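Local coordinates for protein synaptotagmin-1 (Arabidopsis thaliana, PDB 7AS6) that helps maintain plasma membrane integrity under freezing and osmotic stress, its C2A domain probably binding calcium and phospholipids, at residues I35-T48 with E60-Q72. Numbering follows the deposited sequence.
Sequences IKLSEDKIPSKKTT and EEFKFSVRDPQTQ. With EDO (1,2-ethanediol), chain H.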
loop_
_atom_site.group_PDB
_atom_site.type_symbol
_atom_site.label_atom_id
_atom_site.label_comp_id
_atom_site.label_asym_id
_atom_site.label_seq_id
_atom_site.Cartn_x
_atom_site.Cartn_y
_atom_site.Cartn_z
ATOM N N ILE A 35 -1.143 0.735 -4.823
ATOM C CA ILE A 35 -2.092 1.272 -3.843
ATOM C C ILE A 35 -3.306 1.763 -4.605
ATOM O O ILE A 35 -3.176 2.547 -5.555
ATOM C CB ILE A 35 -1.504 2.409 -2.991
ATOM C CG1 ILE A 35 -0.248 1.973 -2.241
ATOM C CG2 ILE A 35 -2.555 2.925 -2.001
ATOM C CD1 ILE A 35 1.042 2.292 -2.985
ATOM N N LYS A 36 -4.476 1.288 -4.209
ATOM C CA LYS A 36 -5.733 1.701 -4.812
ATOM C C LYS A 36 -6.670 2.169 -3.708
ATOM O O LYS A 36 -6.633 1.654 -2.589
ATOM C CB LYS A 36 -6.365 0.545 -5.602
ATOM C CG LYS A 36 -7.581 0.919 -6.432
ATOM C CD LYS A 36 -7.239 1.957 -7.501
ATOM C CE LYS A 36 -8.308 3.065 -7.561
ATOM N NZ LYS A 36 -8.007 4.251 -6.673
ATOM N N LEU A 37 -7.511 3.146 -4.015
ATOM C CA LEU A 37 -8.539 3.593 -3.087
ATOM C C LEU A 37 -9.901 3.194 -3.638
ATOM O O LEU A 37 -10.220 3.501 -4.792
ATOM C CB LEU A 37 -8.463 5.102 -2.864
ATOM C CG LEU A 37 -9.483 5.668 -1.873
ATOM C CD1 LEU A 37 -9.217 5.190 -0.452
ATOM C CD2 LEU A 37 -9.477 7.175 -1.952
ATOM N N SER A 38 -10.690 2.504 -2.819
ATOM C CA SER A 38 -11.976 2.002 -3.276
ATOM C C SER A 38 -12.896 3.154 -3.650
ATOM O O SER A 38 -12.742 4.286 -3.181
ATOM C CB SER A 38 -12.642 1.147 -2.198
ATOM O OG SER A 38 -12.914 1.909 -1.032
ATOM N N GLU A 39 -13.871 2.853 -4.504
ATOM C CA GLU A 39 -14.842 3.851 -4.928
ATOM C C GLU A 39 -14.122 5.070 -5.511
ATOM O O GLU A 39 -14.337 6.208 -5.092
ATOM C CB GLU A 39 -15.765 4.235 -3.761
ATOM C CG GLU A 39 -16.744 3.118 -3.324
ATOM C CD GLU A 39 -16.432 2.481 -1.953
ATOM O OE1 GLU A 39 -16.353 3.208 -0.937
ATOM O OE2 GLU A 39 -16.289 1.237 -1.887
ATOM N N ASP A 40 -13.219 4.811 -6.458
ATOM C CA ASP A 40 -12.430 5.851 -7.109
ATOM C C ASP A 40 -11.974 5.328 -8.465
ATOM O O ASP A 40 -11.607 4.155 -8.590
ATOM C CB ASP A 40 -11.217 6.264 -6.256
ATOM C CG ASP A 40 -10.701 7.668 -6.590
ATOM O OD1 ASP A 40 -11.221 8.288 -7.546
ATOM O OD2 ASP A 40 -9.779 8.153 -5.892
ATOM N N LYS A 41 -12.015 6.197 -9.477
ATOM C CA LYS A 41 -11.629 5.815 -10.829
ATOM C C LYS A 41 -10.202 6.209 -11.178
ATOM O O LYS A 41 -9.726 5.832 -12.257
ATOM C CB LYS A 41 -12.592 6.422 -11.861
ATOM C CG LYS A 41 -13.737 5.497 -12.249
ATOM C CD LYS A 41 -13.221 4.231 -12.908
ATOM C CE LYS A 41 -14.294 3.156 -12.942
ATOM N NZ LYS A 41 -15.472 3.535 -13.774
ATOM N N ILE A 42 -9.520 6.950 -10.306
ATOM C CA ILE A 42 -8.091 7.226 -10.452
ATOM C C ILE A 42 -7.377 5.892 -10.641
ATOM O O ILE A 42 -7.663 4.932 -9.911
ATOM C CB ILE A 42 -7.533 7.996 -9.239
ATOM C CG1 ILE A 42 -7.959 9.462 -9.282
ATOM C CG2 ILE A 42 -6.019 7.952 -9.210
ATOM C CD1 ILE A 42 -7.115 10.314 -10.220
ATOM N N PRO A 43 -6.487 5.766 -11.624
ATOM C CA PRO A 43 -5.680 4.545 -11.720
ATOM C C PRO A 43 -4.853 4.364 -10.456
ATOM O O PRO A 43 -4.488 5.334 -9.789
ATOM C CB PRO A 43 -4.788 4.796 -12.941
ATOM C CG PRO A 43 -5.434 5.915 -13.681
ATOM C CD PRO A 43 -6.136 6.748 -12.661
ATOM N N SER A 44 -4.567 3.106 -10.126
ATOM C CA SER A 44 -3.746 2.803 -8.959
ATOM C C SER A 44 -2.392 3.510 -9.053
ATOM O O SER A 44 -1.938 3.886 -10.136
ATOM C CB SER A 44 -3.560 1.288 -8.837
ATOM O OG SER A 44 -3.372 0.703 -10.111
ATOM N N LYS A 45 -1.780 3.752 -7.894
ATOM C CA LYS A 45 -0.429 4.283 -7.794
ATOM C C LYS A 45 0.525 3.152 -7.466
ATOM O O LYS A 45 0.121 2.112 -6.942
ATOM C CB LYS A 45 -0.328 5.337 -6.687
ATOM C CG LYS A 45 -1.550 6.203 -6.499
ATOM C CD LYS A 45 -1.578 7.319 -7.512
ATOM C CE LYS A 45 -2.375 8.507 -6.994
ATOM N NZ LYS A 45 -1.749 9.755 -7.505
ATOM N N LYS A 46 1.812 3.374 -7.712
ATOM C CA LYS A 46 2.756 2.364 -7.279
ATOM C C LYS A 46 4.055 2.987 -6.796
ATOM O O LYS A 46 4.440 4.086 -7.204
ATOM C CB LYS A 46 3.018 1.320 -8.395
ATOM C CG LYS A 46 3.652 1.833 -9.664
ATOM C CD LYS A 46 3.842 0.635 -10.656
ATOM C CE LYS A 46 4.784 0.971 -11.829
ATOM N NZ LYS A 46 5.142 -0.243 -12.663
ATOM N N THR A 47 4.715 2.265 -5.896
ATOM C CA THR A 47 6.062 2.610 -5.479
ATOM C C THR A 47 7.083 2.165 -6.517
ATOM O O THR A 47 6.777 1.450 -7.481
ATOM C CB THR A 47 6.433 1.946 -4.156
ATOM O OG1 THR A 47 6.699 0.562 -4.408
ATOM C CG2 THR A 47 5.302 2.114 -3.100
ATOM N N THR A 48 8.329 2.551 -6.271
ATOM C CA THR A 48 9.420 2.064 -7.079
ATOM C C THR A 48 9.663 0.588 -6.798
ATOM O O THR A 48 9.199 0.029 -5.795
ATOM C CB THR A 48 10.698 2.853 -6.809
ATOM O OG1 THR A 48 11.018 2.776 -5.409
ATOM C CG2 THR A 48 10.508 4.296 -7.207
ATOM N N GLU A 60 7.851 6.073 0.586
ATOM C CA GLU A 60 7.354 6.765 -0.585
ATOM C C GLU A 60 5.937 7.224 -0.301
ATOM O O GLU A 60 5.153 6.513 0.344
ATOM C CB GLU A 60 7.439 5.840 -1.810
ATOM C CG GLU A 60 8.834 5.891 -2.440
ATOM C CD GLU A 60 9.053 4.857 -3.563
ATOM O OE1 GLU A 60 8.100 4.586 -4.332
ATOM O OE2 GLU A 60 10.194 4.338 -3.687
ATOM N N GLU A 61 5.618 8.424 -0.751
ATOM C CA GLU A 61 4.414 9.098 -0.303
ATOM C C GLU A 61 3.461 9.294 -1.469
ATOM O O GLU A 61 3.881 9.670 -2.564
ATOM C CB GLU A 61 4.749 10.459 0.326
ATOM C CG GLU A 61 4.862 10.423 1.837
ATOM C CD GLU A 61 4.101 11.570 2.498
ATOM O OE1 GLU A 61 4.094 12.686 1.919
ATOM O OE2 GLU A 61 3.498 11.354 3.586
ATOM N N PHE A 62 2.177 9.063 -1.214
ATOM C CA PHE A 62 1.112 9.223 -2.195
ATOM C C PHE A 62 -0.045 10.014 -1.585
ATOM O O PHE A 62 -0.288 9.932 -0.380
ATOM C CB PHE A 62 0.617 7.870 -2.654
ATOM C CG PHE A 62 1.714 6.966 -3.108
ATOM C CD1 PHE A 62 2.157 7.018 -4.405
ATOM C CD2 PHE A 62 2.324 6.097 -2.220
ATOM C CE1 PHE A 62 3.177 6.202 -4.835
ATOM C CE2 PHE A 62 3.337 5.290 -2.627
ATOM C CZ PHE A 62 3.774 5.343 -3.947
ATOM N N LYS A 63 -0.777 10.756 -2.425
ATOM C CA LYS A 63 -1.959 11.508 -2.005
ATOM C C LYS A 63 -3.200 11.032 -2.757
ATOM O O LYS A 63 -3.159 10.839 -3.978
ATOM C CB LYS A 63 -1.787 13.010 -2.252
ATOM C CG LYS A 63 -0.830 13.724 -1.320
ATOM C CD LYS A 63 -0.157 14.908 -2.032
ATOM C CE LYS A 63 -1.128 15.642 -2.956
ATOM N NZ LYS A 63 -0.423 16.307 -4.094
ATOM N N PHE A 64 -4.305 10.863 -2.028
ATOM C CA PHE A 64 -5.605 10.524 -2.597
ATOM C C PHE A 64 -6.657 11.523 -2.133
ATOM O O PHE A 64 -6.658 11.930 -0.965
ATOM C CB PHE A 64 -6.053 9.130 -2.186
ATOM C CG PHE A 64 -5.189 8.027 -2.727
ATOM C CD1 PHE A 64 -4.072 7.588 -2.025
ATOM C CD2 PHE A 64 -5.500 7.417 -3.935
ATOM C CE1 PHE A 64 -3.273 6.556 -2.528
ATOM C CE2 PHE A 64 -4.709 6.382 -4.444
ATOM C CZ PHE A 64 -3.601 5.955 -3.738
ATOM N N SER A 65 -7.566 11.892 -3.037
ATOM C CA SER A 65 -8.745 12.664 -2.657
ATOM C C SER A 65 -9.738 11.753 -1.950
ATOM O O SER A 65 -10.018 10.644 -2.419
ATOM C CB SER A 65 -9.395 13.301 -3.883
ATOM O OG SER A 65 -8.591 14.340 -4.405
ATOM N N VAL A 66 -10.260 12.215 -0.819
ATOM C CA VAL A 66 -11.187 11.436 -0.008
ATOM C C VAL A 66 -12.586 11.988 -0.207
ATOM O O VAL A 66 -12.816 13.193 -0.036
ATOM C CB VAL A 66 -10.802 11.471 1.480
ATOM C CG1 VAL A 66 -11.698 10.526 2.272
ATOM C CG2 VAL A 66 -9.347 11.109 1.659
ATOM N N ARG A 67 -13.523 11.102 -0.561
ATOM C CA ARG A 67 -14.919 11.463 -0.751
ATOM C C ARG A 67 -15.850 10.885 0.304
ATOM O O ARG A 67 -16.965 11.389 0.456
ATOM C CB ARG A 67 -15.398 11.028 -2.144
ATOM C CG ARG A 67 -14.830 11.901 -3.251
ATOM C CD ARG A 67 -15.057 11.331 -4.636
ATOM N NE ARG A 67 -14.493 12.218 -5.650
ATOM C CZ ARG A 67 -13.248 12.137 -6.116
ATOM N NH1 ARG A 67 -12.420 11.197 -5.673
ATOM N NH2 ARG A 67 -12.830 12.994 -7.034
ATOM N N ASP A 68 -15.428 9.858 1.036
ATOM C CA ASP A 68 -16.190 9.378 2.182
ATOM C C ASP A 68 -15.270 8.639 3.147
ATOM O O ASP A 68 -14.969 7.456 2.938
ATOM C CB ASP A 68 -17.334 8.459 1.749
ATOM C CG ASP A 68 -18.383 8.284 2.838
ATOM O OD1 ASP A 68 -19.543 8.691 2.618
ATOM O OD2 ASP A 68 -18.044 7.763 3.923
ATOM N N PRO A 69 -14.812 9.296 4.216
ATOM C CA PRO A 69 -13.902 8.623 5.153
ATOM C C PRO A 69 -14.519 7.410 5.820
ATOM O O PRO A 69 -13.780 6.569 6.344
ATOM C CB PRO A 69 -13.578 9.720 6.180
ATOM C CG PRO A 69 -13.952 11.012 5.516
ATOM C CD PRO A 69 -15.092 10.686 4.609
ATOM N N GLN A 70 -15.849 7.286 5.804
ATOM C CA GLN A 70 -16.515 6.177 6.478
ATOM C C GLN A 70 -16.511 4.907 5.633
ATOM O O GLN A 70 -16.344 3.806 6.170
ATOM C CB GLN A 70 -17.952 6.568 6.832
ATOM C CG GLN A 70 -18.074 7.691 7.841
ATOM C CD GLN A 70 -17.529 7.290 9.196
ATOM O OE1 GLN A 70 -17.638 6.131 9.595
ATOM N NE2 GLN A 70 -16.920 8.239 9.903
ATOM N N THR A 71 -16.697 5.035 4.315
ATOM C CA THR A 71 -16.895 3.884 3.438
ATOM C C THR A 71 -15.617 3.402 2.766
ATOM O O THR A 71 -15.473 2.195 2.517
ATOM C CB THR A 71 -17.912 4.223 2.344
ATOM O OG1 THR A 71 -19.107 4.726 2.947
ATOM C CG2 THR A 71 -18.255 2.983 1.507
ATOM N N GLN A 72 -14.694 4.313 2.461
ATOM C CA GLN A 72 -13.606 4.026 1.534
ATOM C C GLN A 72 -12.458 3.299 2.215
ATOM O O GLN A 72 -12.114 3.585 3.365
ATOM C CB GLN A 72 -13.098 5.318 0.907
ATOM C CG GLN A 72 -13.919 5.772 -0.265
ATOM C CD GLN A 72 -13.405 7.061 -0.845
ATOM O OE1 GLN A 72 -13.233 8.044 -0.130
ATOM N NE2 GLN A 72 -13.138 7.064 -2.147
HETATM C C1 EDO H . 5.665 8.534 -5.769
HETATM O O1 EDO H . 5.580 9.719 -4.968
HETATM C C2 EDO H . 6.425 7.467 -4.983
HETATM O O2 EDO H . 6.765 6.366 -5.850
HETATM O O HOH W 1 -15.865 0.290 0.457
HETATM O O HOH W 2 -7.751 10.448 -5.519
HETATM O O HOH W 3 -11.887 9.545 -3.532
HETATM O O HOH W 4 0.331 10.685 -5.419
#
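In the C2 beta-sandwich of the C2A domain, Ile35, Leu37 and Lys45 of one sheet face Phe62 and Phe64 on strand 60-66, an outermost strand of the other. The axes of the short segments 35-37 and 60-66 approach to 8.9 Å, a face-to-face packing with no backbone pairing between them. Ile35 straddles both rings: CG2, anti to the backbone N, reaches Phe64 CZ at 3.6 Å, while CD1 makes an off-centre CH-pi contact with Phe62. Lys45 lies against both rings, its CG 3.4 Å from Phe64 CZ and its CB against Phe62 CD1; its bent chain then carries NZ to a water shared with Lys63 N. Thr47 CG2 and Lys46 O meet the Phe62 ring at its edge.

Beyond the end of strand 60-66, the extended side chain of Gln72 ties the two loops together. Its NE2 donates to Ser38 O (3.0 Å, nearly along the C=O axis) and weakly to Glu39 O, whereas OE1 accepts from Arg67 N and Asp68 N, both arriving from the same face of the amide. Leu37 CD2 packs beside NE2.

The far end is held by Glu60, whose extended chain brings its carboxylate to Thr48: OE2 meets OG1, and OE1 takes Thr48 N on its syn lone pair at 2.8 Å while also accepting from O2 of a bound ethanediol at 2.7 Å.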